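Local atomic coordinates of catalase-3 (PDB entry 4AJ9), a protein that breaks down hydrogen peroxide to water and oxygen with a heme cofactor, and probably protects cells from its toxic effects. Residues V240-Q245 against E672-D677; A580-F585 against L617-R622; G198-R201 against H205-G208; L532-L537 against E663-F668; L447-L452 against F459-I464. All blocks are in the same frame, centred on the assembly; numbering follows the deposited sequence.

How the contacts relate
Contact 1 is the hub: it ties the catalase core to the tail of the C-terminal domain and touches contacts 2, 3 and 5. V240 CG1 of contact 1 packs 3.9 Å from F459 CZ of contact 5, and R673 NH1 probably bonds Y621 O of contact 2 at 3.0 Å. Contacts 2 and 4 lie within the C-terminal domain and meet where F585 CD1 comes 3.5 Å from G535 N. Contact 3 reaches that domain through R201 CG, 3.8 Å from F668 CZ of contact 4. The side chain of M206 in contact 3 is about 9 Å from the heme and about 8 Å from that of N138, a predicted active-site residue.

Contact 1. Residues V240-Q245 against E672-D677; sequences VWEEAQ and ERFAVD
The F674 ring takes E242 OE2 at its edge, in the ring plane and 3.7 Å from CE2, while V240 CG1 approaches obliquely, 3.7 Å from CZ. F459 meets the same ring edge-to-face. This is the junction between the catalase core, at the N-terminus of helix 241-250, and the tail that follows helix 654-667, the last helix of the C-terminal domain.

The other ring, W241, carries Q245 CG on one face, 3.3 Å above the plane and offset to the rim, and F466 packs against it edge-to-face. Across the two segments, F674 is the residue of 672-677 that touches V240 and E242.

E242 gets its carboxylate to the ring by a tight route: CG sits between the backbone N and the carbonyl carbon (chi1 52°), and the chain then bends at chi2. The carboxylate is turned 56° from the ring plane. An anionic oxygen level with the ring should be mildly favourable, because it faces the positive rim of hydrogens.

V240 is the N-cap residue, and its O accepts from A244 N at 2.9 Å. E243, in salt bridges to K625 and K669, reaches back over the helix start, where its OE1 takes the N-H of V240 at 3.2 Å, nearly along the C-O axis and with a fairly straight N-H...O angle of 164°.

Contact 2. Residues A580-F585 against L617-R622; sequences ADATAF and LTDGYR
An Asx turn at D581 opens the short 3-10 segment 582-584, and its first residue, A582, abuts helix 612-622 of the C-terminal domain. D581 OD2 closes the turn by accepting from T583 N, with an N-H...O angle of 162°. It also takes T583 OG1 at 2.6 Å, from the opposite face of the carboxylate plane, so two bonds fix how D581 is turned.

The direct touch is made by a single methyl group. A582 CB presses on D619 CB at 3.5 Å and lies 3.8 Å from G620 N.

Beyond the methyl, two carboxylates face each other, D581 OD1 standing 4.4 Å from D619 OD2. Water mediates between these like charges. One water lies 2.8 Å from D581 OD1 and 2.7 Å from D619 OD2. A second takes the N-H of A582, its oxygen 2.8 Å from A582 N, and sits 2.6 Å from D619 OD2, with a weak bond to D581 OD1. Q615, one turn earlier in the helix, bonds the other oxygen of D619.

The segment 580-585 leads from strand 575-576 into strand 587-590. D581 and T583 pack on V246 of helix 241-250 in the catalase core, and F585 rests on T563 and I565 of strand 561-566.

Contact 3. Residues G198-R201 against H205-G208; sequences GIPR and HMDG
The guanidinium of R201 is gripped by two carboxylates, D586 at NE and D258 at NH1, while the stem of the same side chain runs alongside H205. D258 belongs to the catalase core and D586 to the C-terminal domain, so this one arginine bridges the two.

R201 and H205 lie side by side and point the same way. R201 CG is anti to the backbone N (chi1 159°), and the chain then bends at chi2. The touch falls on the aliphatic part: R201 CG stands 4.1 Å from H205 ND1, approaching the ring obliquely. The guanidinium is turned 50° from the imidazole and does not stack on it. R201 NH1 remains 4.9 Å from H205 ND1, and that nitrogen is hydrogen-bonded to S202 OG, in the short link between the two segments.

The second touch is apolar. P200 CB meets M206 CG at 3.8 Å, and the thioether lies beside the pyrrolidine ring, M206 SD 4.1 Å from P200 CG. The two side chains cross obliquely, and the bend at chi3 turns the methionine methyl away from the proline. M206 O is held by W271 NE1.

Both segments belong to the loop that leads from helix 187-193 into strand 208-209. The loop stands back from the heme, with the side chain of M206 about 9 Å from it. A bound acetate, probably from the crystallisation liquor, lies about 4 Å from the side chain of P200. The chemistry is divided: the proline-methionine pair is plain apolar packing, whereas at the R201 end the two aspartates probably offset the buried positive charge of the arginine.

Contact 4. Residues L532-L537 against E663-F668; sequences LRVGVL and EGLKVF
L532 and L665 run antiparallel alongside one another, joining the start of a central strand to the last helix of the C-terminal domain's parallel sheet fold. Each leucine has CG anti to its own carbonyl carbon (chi1 -64° for L532, -81° for L665) and an extended chi2. Both chains are extended, and their methyls pass alongside one another between backbones whose closest CA atoms, those of L532 and L665, are 7.8 Å apart.

Most of the work falls to one methyl, L532 CD1. It lies 4.2 Å from L665 CD2 and 4.0 Å from L665 O, and it also meets F668 CD1 at 4.2 Å, coming at that ring obliquely. The other methyl of L665 is used too: CD1 packs on V534 CG2, again at 4.2 Å, so the helix leucine lies against two residues of 532-537. These are easy van der Waals distances, with no sign of strain.

F668 leaves the helix with positive phi (75°) while its N still bonds G664 O at 2.7 Å. This reversal, followed by a CG anti to the backbone N, brings the ring back to L532 and puts L665 O at the ring edge, in plane.

Strand 533-537 runs between strands 561-566 and 587-590. Helix 654-667 packs against the sheet, L665 touching V534 of one strand and A587 of the next, while V534 packs further on V589 and on L555 of helix 544-557.

Contact 5. Residues L447-L452 against F459-I464; sequences LFFNSL and FVINAI
F449 and V460 bring the backbones nearest, 8.3 Å between their CA atoms, near the end of helix 443-450 and about two turns into helix 454-468; these consecutive helices, joined by a short turn, pack together within the catalase-related immune-responsive region. S451 OG donates to L447 O at 2.7 Å, tilted 23° from the carbonyl plane. The second segment is regular helix throughout.

V460 works with both methyls. CG1, anti to the backbone N, lies at the edge of the F449 ring, near its plane and 4.4 Å from CD1. CG2 goes to L452 CD1 at 3.7 Å, the two side chains crossing at about a right angle.

F449 extends with CG anti to its backbone N (chi1 -176°), which carries the far end of the ring past V460 to the next residue: CZ meets I461 CD1 at 3.9 Å, obliquely. V491 of helix 489-499 and F191 of helix 187-193 also pack on F449.

All four touching residues are buried and apolar. Shape and hydrophobic burial therefore hold the two helices here, while polar bonds lie beside this apolar contact: S451 OG also accepts from T516 N, and F449 O from Q457 NE2.

Contact 1. Residues V240-Q245 against E672-D677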
# COMPACT_ATOMS: atom_id res chain seq x y z
N VAL C 240 2.29 42.59 -1.80
CA VAL C 240 3.72 42.88 -1.96
C VAL C 240 4.51 41.87 -1.13
O VAL C 240 3.97 41.28 -0.20
CB VAL C 240 4.08 44.35 -1.59
CG1 VAL C 240 3.33 45.31 -2.52
CG2 VAL C 240 3.74 44.65 -0.13
N TRP C 241 5.77 41.63 -1.49
CA TRP C 241 6.54 40.55 -0.86
C TRP C 241 6.66 40.69 0.66
O TRP C 241 6.41 39.74 1.41
CB TRP C 241 7.92 40.40 -1.51
CG TRP C 241 8.74 39.32 -0.88
CD1 TRP C 241 9.97 39.46 -0.29
CD2 TRP C 241 8.37 37.94 -0.72
NE1 TRP C 241 10.39 38.24 0.21
CE2 TRP C 241 9.44 37.30 -0.04
CE3 TRP C 241 7.26 37.18 -1.09
CZ2 TRP C 241 9.42 35.93 0.26
CZ3 TRP C 241 7.23 35.83 -0.77
CH2 TRP C 241 8.31 35.22 -0.11
N GLU C 242 7.03 41.89 1.11
CA GLU C 242 7.19 42.15 2.54
C GLU C 242 5.90 41.88 3.33
O GLU C 242 5.95 41.56 4.50
CB GLU C 242 7.71 43.57 2.81
CG GLU C 242 6.93 44.69 2.14
CD GLU C 242 7.42 45.03 0.73
OE1 GLU C 242 7.99 44.14 0.05
OE2 GLU C 242 7.22 46.18 0.30
N GLU C 243 4.75 42.03 2.67
CA GLU C 243 3.45 41.73 3.24
C GLU C 243 3.21 40.23 3.28
O GLU C 243 2.83 39.66 4.31
CB GLU C 243 2.37 42.37 2.36
CG GLU C 243 0.93 42.12 2.76
CD GLU C 243 -0.04 42.79 1.80
OE1 GLU C 243 0.38 43.09 0.66
OE2 GLU C 243 -1.20 43.06 2.20
N ALA C 244 3.41 39.59 2.13
CA ALA C 244 3.21 38.15 1.98
C ALA C 244 4.00 37.35 3.01
O ALA C 244 3.55 36.30 3.48
CB ALA C 244 3.56 37.70 0.56
N GLN C 245 5.18 37.85 3.36
CA GLN C 245 6.04 37.16 4.33
C GLN C 245 5.46 37.17 5.74
O GLN C 245 5.45 36.16 6.42
CB GLN C 245 7.43 37.78 4.36
CG GLN C 245 8.26 37.48 3.15
CD GLN C 245 9.72 37.75 3.42
OE1 GLN C 245 10.10 38.88 3.70
NE2 GLN C 245 10.53 36.70 3.40
N GLU C 672 2.50 54.48 -5.60
CA GLU C 672 3.36 55.65 -5.45
C GLU C 672 4.22 55.52 -4.21
O GLU C 672 5.16 56.28 -4.02
CB GLU C 672 2.55 56.94 -5.41
CG GLU C 672 1.18 56.81 -4.80
CD GLU C 672 0.16 56.28 -5.79
OE1 GLU C 672 -0.07 56.94 -6.82
OE2 GLU C 672 -0.42 55.20 -5.53
N ARG C 673 3.90 54.54 -3.36
CA ARG C 673 4.59 54.37 -2.08
C ARG C 673 5.82 53.48 -2.18
O ARG C 673 6.46 53.18 -1.17
CB ARG C 673 3.63 53.80 -1.03
CG ARG C 673 2.41 54.67 -0.81
CD ARG C 673 1.54 54.15 0.32
NE ARG C 673 0.23 54.77 0.26
CZ ARG C 673 -0.87 54.26 0.80
NH1 ARG C 673 -0.82 53.12 1.48
NH2 ARG C 673 -2.03 54.90 0.66
N PHE C 674 6.15 53.07 -3.40
CA PHE C 674 7.28 52.17 -3.61
C PHE C 674 8.36 52.80 -4.47
O PHE C 674 8.12 53.18 -5.62
CB PHE C 674 6.79 50.87 -4.23
CG PHE C 674 5.78 50.17 -3.38
CD1 PHE C 674 4.44 50.49 -3.48
CD2 PHE C 674 6.18 49.23 -2.44
CE1 PHE C 674 3.50 49.86 -2.68
CE2 PHE C 674 5.24 48.61 -1.63
CZ PHE C 674 3.91 48.92 -1.76
N ALA C 675 9.56 52.89 -3.90
CA ALA C 675 10.71 53.46 -4.60
C ALA C 675 11.12 52.64 -5.82
O ALA C 675 11.22 51.41 -5.75
CB ALA C 675 11.90 53.58 -3.63
N VAL C 676 11.38 53.32 -6.93
CA VAL C 676 11.91 52.69 -8.13
C VAL C 676 13.39 53.05 -8.25
O VAL C 676 13.80 54.11 -7.79
CB VAL C 676 11.17 53.15 -9.39
CG1 VAL C 676 11.86 52.63 -10.63
CG2 VAL C 676 9.73 52.68 -9.36
N ASP C 677 14.18 52.15 -8.85
CA ASP C 677 15.61 52.37 -8.98
C ASP C 677 15.87 53.72 -9.62
O ASP C 677 15.26 54.04 -10.64
CB ASP C 677 16.25 51.26 -9.81
CG ASP C 677 16.25 49.93 -9.09
OD1 ASP C 677 16.54 49.93 -7.87
OD2 ASP C 677 15.95 48.90 -9.73

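Contact 2. Residues A580-F585 against L617-R622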
# COMPACT_ATOMS: atom_id res chain seq x y z
N ALA C 580 -4.83 40.83 16.06
CA ALA C 580 -4.95 41.52 14.77
C ALA C 580 -3.61 41.78 14.08
O ALA C 580 -2.57 41.95 14.72
CB ALA C 580 -5.70 42.83 14.92
N ASP C 581 -3.66 41.82 12.75
CA ASP C 581 -2.50 42.19 11.96
C ASP C 581 -2.97 42.85 10.66
O ASP C 581 -4.04 42.54 10.16
CB ASP C 581 -1.65 40.96 11.67
CG ASP C 581 -0.31 41.32 11.05
OD1 ASP C 581 0.63 41.63 11.82
OD2 ASP C 581 -0.21 41.30 9.81
N ALA C 582 -2.17 43.75 10.12
CA ALA C 582 -2.57 44.47 8.91
C ALA C 582 -2.74 43.52 7.72
O ALA C 582 -3.51 43.82 6.81
CB ALA C 582 -1.56 45.55 8.58
N THR C 583 -2.00 42.41 7.72
CA THR C 583 -2.04 41.45 6.62
C THR C 583 -3.44 40.89 6.37
O THR C 583 -3.72 40.35 5.30
CB THR C 583 -1.08 40.25 6.83
OG1 THR C 583 -1.34 39.63 8.10
CG2 THR C 583 0.38 40.69 6.76
N ALA C 584 -4.32 41.00 7.37
CA ALA C 584 -5.66 40.43 7.29
C ALA C 584 -6.64 41.30 6.50
O ALA C 584 -7.74 40.86 6.15
CB ALA C 584 -6.22 40.18 8.67
N PHE C 585 -6.24 42.54 6.23
CA PHE C 585 -7.16 43.52 5.69
C PHE C 585 -6.68 44.13 4.39
O PHE C 585 -5.49 44.17 4.11
CB PHE C 585 -7.41 44.63 6.73
CG PHE C 585 -7.71 44.11 8.10
CD1 PHE C 585 -8.88 43.40 8.33
CD2 PHE C 585 -6.82 44.30 9.13
CE1 PHE C 585 -9.16 42.91 9.59
CE2 PHE C 585 -7.10 43.81 10.39
CZ PHE C 585 -8.26 43.10 10.61
N LEU C 617 -1.17 50.20 11.47
CA LEU C 617 -1.37 51.35 10.58
C LEU C 617 -0.14 51.55 9.71
O LEU C 617 -0.26 51.88 8.53
CB LEU C 617 -1.66 52.61 11.38
CG LEU C 617 -2.16 53.81 10.57
CD1 LEU C 617 -3.39 53.43 9.78
CD2 LEU C 617 -2.45 55.01 11.48
N THR C 618 1.03 51.34 10.30
CA THR C 618 2.29 51.45 9.58
C THR C 618 2.39 50.40 8.47
O THR C 618 2.73 50.74 7.32
CB THR C 618 3.50 51.34 10.54
OG1 THR C 618 3.48 52.43 11.48
CG2 THR C 618 4.81 51.36 9.78
N ASP C 619 2.09 49.15 8.80
CA ASP C 619 2.14 48.07 7.81
C ASP C 619 1.17 48.38 6.68
O ASP C 619 1.53 48.32 5.51
CB ASP C 619 1.74 46.72 8.42
CG ASP C 619 2.80 46.13 9.36
OD1 ASP C 619 3.99 46.48 9.24
OD2 ASP C 619 2.43 45.30 10.23
N GLY C 620 -0.07 48.70 7.04
CA GLY C 620 -1.10 48.98 6.06
C GLY C 620 -0.62 50.05 5.10
O GLY C 620 -0.73 49.91 3.88
N TYR C 621 -0.05 51.12 5.65
CA TYR C 621 0.47 52.19 4.81
C TYR C 621 1.63 51.73 3.93
O TYR C 621 1.62 51.96 2.73
CB TYR C 621 0.88 53.41 5.62
CG TYR C 621 1.53 54.47 4.76
CD1 TYR C 621 0.76 55.42 4.07
CD2 TYR C 621 2.91 54.53 4.62
CE1 TYR C 621 1.36 56.39 3.28
CE2 TYR C 621 3.51 55.48 3.84
CZ TYR C 621 2.74 56.41 3.17
OH TYR C 621 3.38 57.35 2.39
N ARG C 622 2.63 51.08 4.53
CA ARG C 622 3.81 50.69 3.78
C ARG C 622 3.54 49.64 2.70
O ARG C 622 4.26 49.55 1.71
CB ARG C 622 4.91 50.18 4.71
CG ARG C 622 6.13 51.07 4.70
CD ARG C 622 6.12 52.06 5.83
NE ARG C 622 6.78 51.51 7.00
CZ ARG C 622 7.71 52.12 7.71
NH1 ARG C 622 8.13 53.34 7.38
NH2 ARG C 622 8.24 51.51 8.76
O HOH W 1 3.04 43.05 11.63
O HOH W 2 0.14 44.71 11.35

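Contact 3. Residues G198-R201 against H205-G208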
# COMPACT_ATOMS: atom_id res chain seq x y z
N GLY C 198 3.06 35.57 -8.50
CA GLY C 198 3.69 34.71 -7.50
C GLY C 198 3.07 34.90 -6.13
O GLY C 198 3.15 34.00 -5.28
N ILE C 199 2.45 36.06 -5.92
CA ILE C 199 1.85 36.42 -4.62
C ILE C 199 0.47 37.06 -4.75
O ILE C 199 0.26 38.22 -4.34
CB ILE C 199 2.78 37.34 -3.79
CG1 ILE C 199 3.30 38.51 -4.64
CG2 ILE C 199 3.94 36.56 -3.25
CD1 ILE C 199 4.22 39.48 -3.85
N PRO C 200 -0.49 36.31 -5.30
CA PRO C 200 -1.85 36.80 -5.51
C PRO C 200 -2.52 37.10 -4.19
O PRO C 200 -2.20 36.50 -3.15
CB PRO C 200 -2.55 35.60 -6.19
CG PRO C 200 -1.74 34.42 -5.78
CD PRO C 200 -0.33 34.91 -5.74
N ARG C 201 -3.45 38.05 -4.24
CA ARG C 201 -4.26 38.42 -3.08
C ARG C 201 -5.19 37.29 -2.66
O ARG C 201 -5.47 37.11 -1.47
CB ARG C 201 -5.06 39.70 -3.41
CG ARG C 201 -6.29 39.92 -2.55
CD ARG C 201 -5.95 40.05 -1.05
NE ARG C 201 -7.15 40.43 -0.33
CZ ARG C 201 -8.11 39.56 0.01
NH1 ARG C 201 -7.97 38.27 -0.28
NH2 ARG C 201 -9.19 39.99 0.64
N HIS C 205 -8.74 36.10 -7.13
CA HIS C 205 -8.14 37.19 -7.89
C HIS C 205 -6.99 36.72 -8.79
O HIS C 205 -6.03 37.46 -9.00
CB HIS C 205 -7.65 38.29 -6.95
CG HIS C 205 -8.76 38.94 -6.18
ND1 HIS C 205 -9.24 38.44 -4.99
CD2 HIS C 205 -9.51 40.04 -6.45
CE1 HIS C 205 -10.22 39.21 -4.55
NE2 HIS C 205 -10.40 40.18 -5.42
N MET C 206 -7.11 35.49 -9.30
CA MET C 206 -6.18 34.93 -10.28
C MET C 206 -6.89 34.63 -11.59
O MET C 206 -8.05 34.22 -11.60
CB MET C 206 -5.59 33.60 -9.79
CG MET C 206 -4.97 33.61 -8.40
SD MET C 206 -4.16 32.03 -8.00
CE MET C 206 -5.51 30.87 -8.28
N ASP C 207 -6.18 34.79 -12.71
CA ASP C 207 -6.61 34.18 -13.96
C ASP C 207 -6.11 32.74 -13.97
O ASP C 207 -5.26 32.37 -13.16
CB ASP C 207 -6.05 34.93 -15.17
CG ASP C 207 -6.84 36.18 -15.51
OD1 ASP C 207 -7.96 36.34 -14.98
OD2 ASP C 207 -6.34 36.99 -16.31
N GLY C 208 -6.63 31.92 -14.88
CA GLY C 208 -6.17 30.55 -15.01
C GLY C 208 -5.82 30.22 -16.44
O GLY C 208 -6.32 30.86 -17.36

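Contact 4. Residues L532-L537 against E663-F668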
# COMPACT_ATOMS: atom_id res chain seq x y z
N LEU C 532 -13.98 42.43 0.03
CA LEU C 532 -12.73 42.99 0.51
C LEU C 532 -12.87 43.40 1.98
O LEU C 532 -13.98 43.66 2.47
CB LEU C 532 -12.24 44.14 -0.37
CG LEU C 532 -11.89 43.75 -1.81
CD1 LEU C 532 -11.15 44.88 -2.50
CD2 LEU C 532 -11.08 42.46 -1.86
N ARG C 533 -11.75 43.45 2.68
CA ARG C 533 -11.75 43.47 4.13
C ARG C 533 -11.25 44.80 4.69
O ARG C 533 -10.22 45.31 4.27
CB ARG C 533 -10.89 42.31 4.66
CG ARG C 533 -11.45 40.93 4.32
CD ARG C 533 -10.36 39.85 4.24
NE ARG C 533 -10.91 38.54 3.88
CZ ARG C 533 -11.31 37.63 4.76
NH1 ARG C 533 -11.23 37.88 6.07
NH2 ARG C 533 -11.80 36.46 4.34
N VAL C 534 -11.99 45.33 5.65
CA VAL C 534 -11.60 46.59 6.28
C VAL C 534 -11.38 46.35 7.77
O VAL C 534 -12.25 45.84 8.46
CB VAL C 534 -12.67 47.66 6.08
CG1 VAL C 534 -12.23 48.98 6.67
CG2 VAL C 534 -12.98 47.81 4.59
N GLY C 535 -10.18 46.68 8.25
CA GLY C 535 -9.92 46.65 9.67
C GLY C 535 -10.16 48.03 10.25
O GLY C 535 -9.49 48.99 9.88
N VAL C 536 -11.13 48.13 11.15
CA VAL C 536 -11.38 49.39 11.82
C VAL C 536 -10.72 49.38 13.20
O VAL C 536 -11.11 48.60 14.07
CB VAL C 536 -12.88 49.63 11.99
CG1 VAL C 536 -13.12 50.95 12.71
CG2 VAL C 536 -13.56 49.62 10.63
N LEU C 537 -9.69 50.21 13.36
CA LEU C 537 -8.97 50.31 14.62
C LEU C 537 -9.71 51.22 15.60
O LEU C 537 -9.83 52.43 15.37
CB LEU C 537 -7.56 50.87 14.38
CG LEU C 537 -6.81 50.19 13.23
CD1 LEU C 537 -5.33 50.56 13.22
CD2 LEU C 537 -6.98 48.68 13.35
N GLU C 663 -13.33 53.99 -2.71
CA GLU C 663 -12.64 54.33 -3.95
C GLU C 663 -11.23 53.73 -4.00
O GLU C 663 -10.83 53.16 -5.01
CB GLU C 663 -12.58 55.86 -4.13
CG GLU C 663 -13.87 56.43 -4.69
CD GLU C 663 -13.94 57.93 -4.59
OE1 GLU C 663 -12.87 58.58 -4.51
OE2 GLU C 663 -15.07 58.47 -4.58
N GLY C 664 -10.50 53.86 -2.90
CA GLY C 664 -9.15 53.35 -2.82
C GLY C 664 -9.08 51.84 -2.97
O GLY C 664 -8.11 51.32 -3.52
N LEU C 665 -10.11 51.15 -2.49
CA LEU C 665 -10.12 49.68 -2.55
C LEU C 665 -10.18 49.17 -3.97
O LEU C 665 -9.66 48.09 -4.26
CB LEU C 665 -11.26 49.08 -1.71
CG LEU C 665 -11.00 48.98 -0.21
CD1 LEU C 665 -12.30 48.72 0.53
CD2 LEU C 665 -9.98 47.89 0.11
N LYS C 666 -10.79 49.95 -4.87
CA LYS C 666 -10.80 49.60 -6.29
C LYS C 666 -9.40 49.70 -6.89
O LYS C 666 -8.99 48.85 -7.67
CB LYS C 666 -11.79 50.47 -7.08
CG LYS C 666 -13.25 50.11 -6.86
CD LYS C 666 -14.16 50.70 -7.94
CE LYS C 666 -15.54 50.03 -7.94
NZ LYS C 666 -16.35 50.36 -9.15
N VAL C 667 -8.66 50.75 -6.53
CA VAL C 667 -7.26 50.88 -6.93
C VAL C 667 -6.43 49.75 -6.28
O VAL C 667 -5.49 49.22 -6.88
CB VAL C 667 -6.68 52.23 -6.50
CG1 VAL C 667 -5.22 52.35 -6.88
CG2 VAL C 667 -7.50 53.38 -7.11
N PHE C 668 -6.80 49.44 -5.04
CA PHE C 668 -6.28 48.31 -4.27
C PHE C 668 -4.86 48.46 -3.69
O PHE C 668 -4.67 48.31 -2.48
CB PHE C 668 -6.42 46.98 -5.02
CG PHE C 668 -6.12 45.80 -4.16
CD1 PHE C 668 -7.04 45.39 -3.20
CD2 PHE C 668 -4.91 45.14 -4.26
CE1 PHE C 668 -6.76 44.32 -2.37
CE2 PHE C 668 -4.63 44.08 -3.42
CZ PHE C 668 -5.55 43.67 -2.48

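Contact 5. Residues L447-L452 against F459-I464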
# COMPACT_ATOMS: atom_id res chain seq x y z
N LEU C 447 9.33 40.14 -23.55
CA LEU C 447 7.98 40.59 -23.86
C LEU C 447 7.15 40.83 -22.60
O LEU C 447 6.43 41.83 -22.49
CB LEU C 447 7.27 39.58 -24.77
CG LEU C 447 5.82 39.85 -25.16
CD1 LEU C 447 5.69 41.11 -26.02
CD2 LEU C 447 5.21 38.65 -25.89
N PHE C 448 7.23 39.90 -21.65
CA PHE C 448 6.44 39.98 -20.44
C PHE C 448 6.89 41.16 -19.57
O PHE C 448 6.08 41.98 -19.14
CB PHE C 448 6.52 38.67 -19.66
CG PHE C 448 5.93 38.74 -18.29
CD1 PHE C 448 4.56 38.72 -18.11
CD2 PHE C 448 6.76 38.79 -17.17
CE1 PHE C 448 4.00 38.78 -16.85
CE2 PHE C 448 6.22 38.84 -15.90
CZ PHE C 448 4.84 38.84 -15.73
N PHE C 449 8.19 41.26 -19.35
CA PHE C 449 8.74 42.36 -18.56
C PHE C 449 8.38 43.73 -19.18
O PHE C 449 7.97 44.65 -18.47
CB PHE C 449 10.25 42.20 -18.40
CG PHE C 449 10.86 43.25 -17.52
CD1 PHE C 449 10.87 43.09 -16.15
CD2 PHE C 449 11.42 44.39 -18.06
CE1 PHE C 449 11.43 44.06 -15.32
CE2 PHE C 449 11.98 45.37 -17.24
CZ PHE C 449 11.99 45.20 -15.87
N ASN C 450 8.53 43.85 -20.50
CA ASN C 450 8.14 45.09 -21.19
C ASN C 450 6.70 45.48 -20.94
O ASN C 450 6.34 46.65 -21.07
CB ASN C 450 8.31 44.96 -22.71
CG ASN C 450 9.74 44.92 -23.13
OD1 ASN C 450 10.64 45.25 -22.36
ND2 ASN C 450 9.98 44.50 -24.38
N SER C 451 5.85 44.50 -20.64
CA SER C 451 4.41 44.71 -20.65
C SER C 451 3.87 45.02 -19.26
O SER C 451 2.66 45.08 -19.06
CB SER C 451 3.70 43.49 -21.24
OG SER C 451 4.15 43.23 -22.56
N LEU C 452 4.77 45.22 -18.30
CA LEU C 452 4.36 45.56 -16.94
C LEU C 452 4.56 47.06 -16.69
O LEU C 452 5.39 47.69 -17.35
CB LEU C 452 5.19 44.77 -15.92
CG LEU C 452 5.18 43.24 -16.02
CD1 LEU C 452 6.22 42.64 -15.08
CD2 LEU C 452 3.80 42.68 -15.71
N PHE C 459 8.84 45.47 -8.89
CA PHE C 459 8.51 44.34 -8.02
C PHE C 459 9.22 43.07 -8.48
O PHE C 459 9.76 42.31 -7.67
CB PHE C 459 7.01 44.11 -7.96
CG PHE C 459 6.26 45.13 -7.15
CD1 PHE C 459 6.87 45.79 -6.10
CD2 PHE C 459 4.94 45.43 -7.43
CE1 PHE C 459 6.18 46.72 -5.35
CE2 PHE C 459 4.24 46.36 -6.69
CZ PHE C 459 4.87 47.00 -5.65
N VAL C 460 9.20 42.84 -9.80
CA VAL C 460 9.90 41.70 -10.38
C VAL C 460 11.39 41.75 -10.07
O VAL C 460 11.98 40.78 -9.59
CB VAL C 460 9.70 41.64 -11.92
CG1 VAL C 460 10.66 40.64 -12.55
CG2 VAL C 460 8.22 41.32 -12.28
N ILE C 461 12.01 42.90 -10.31
CA ILE C 461 13.44 43.06 -10.05
C ILE C 461 13.78 42.86 -8.57
O ILE C 461 14.76 42.20 -8.22
CB ILE C 461 13.93 44.45 -10.52
CG1 ILE C 461 14.20 44.43 -12.02
CG2 ILE C 461 15.19 44.87 -9.76
CD1 ILE C 461 14.21 45.80 -12.66
N ASN C 462 12.96 43.44 -7.70
CA ASN C 462 13.15 43.33 -6.27
C ASN C 462 12.95 41.91 -5.75
O ASN C 462 13.60 41.50 -4.79
CB ASN C 462 12.25 44.31 -5.52
CG ASN C 462 12.72 45.75 -5.64
OD1 ASN C 462 13.82 46.01 -6.14
ND2 ASN C 462 11.91 46.68 -5.18
N ALA C 463 12.05 41.17 -6.37
CA ALA C 463 11.85 39.77 -6.02
C ALA C 463 13.09 38.97 -6.42
O ALA C 463 13.59 38.13 -5.66
CB ALA C 463 10.59 39.22 -6.68
N ILE C 464 13.60 39.24 -7.62
CA ILE C 464 14.82 38.57 -8.07
C ILE C 464 16.00 38.93 -7.18
O ILE C 464 16.80 38.06 -6.81
CB ILE C 464 15.15 38.90 -9.54
CG1 ILE C 464 14.01 38.43 -10.46
CG2 ILE C 464 16.48 38.25 -9.94
CD1 ILE C 464 14.16 38.88 -11.94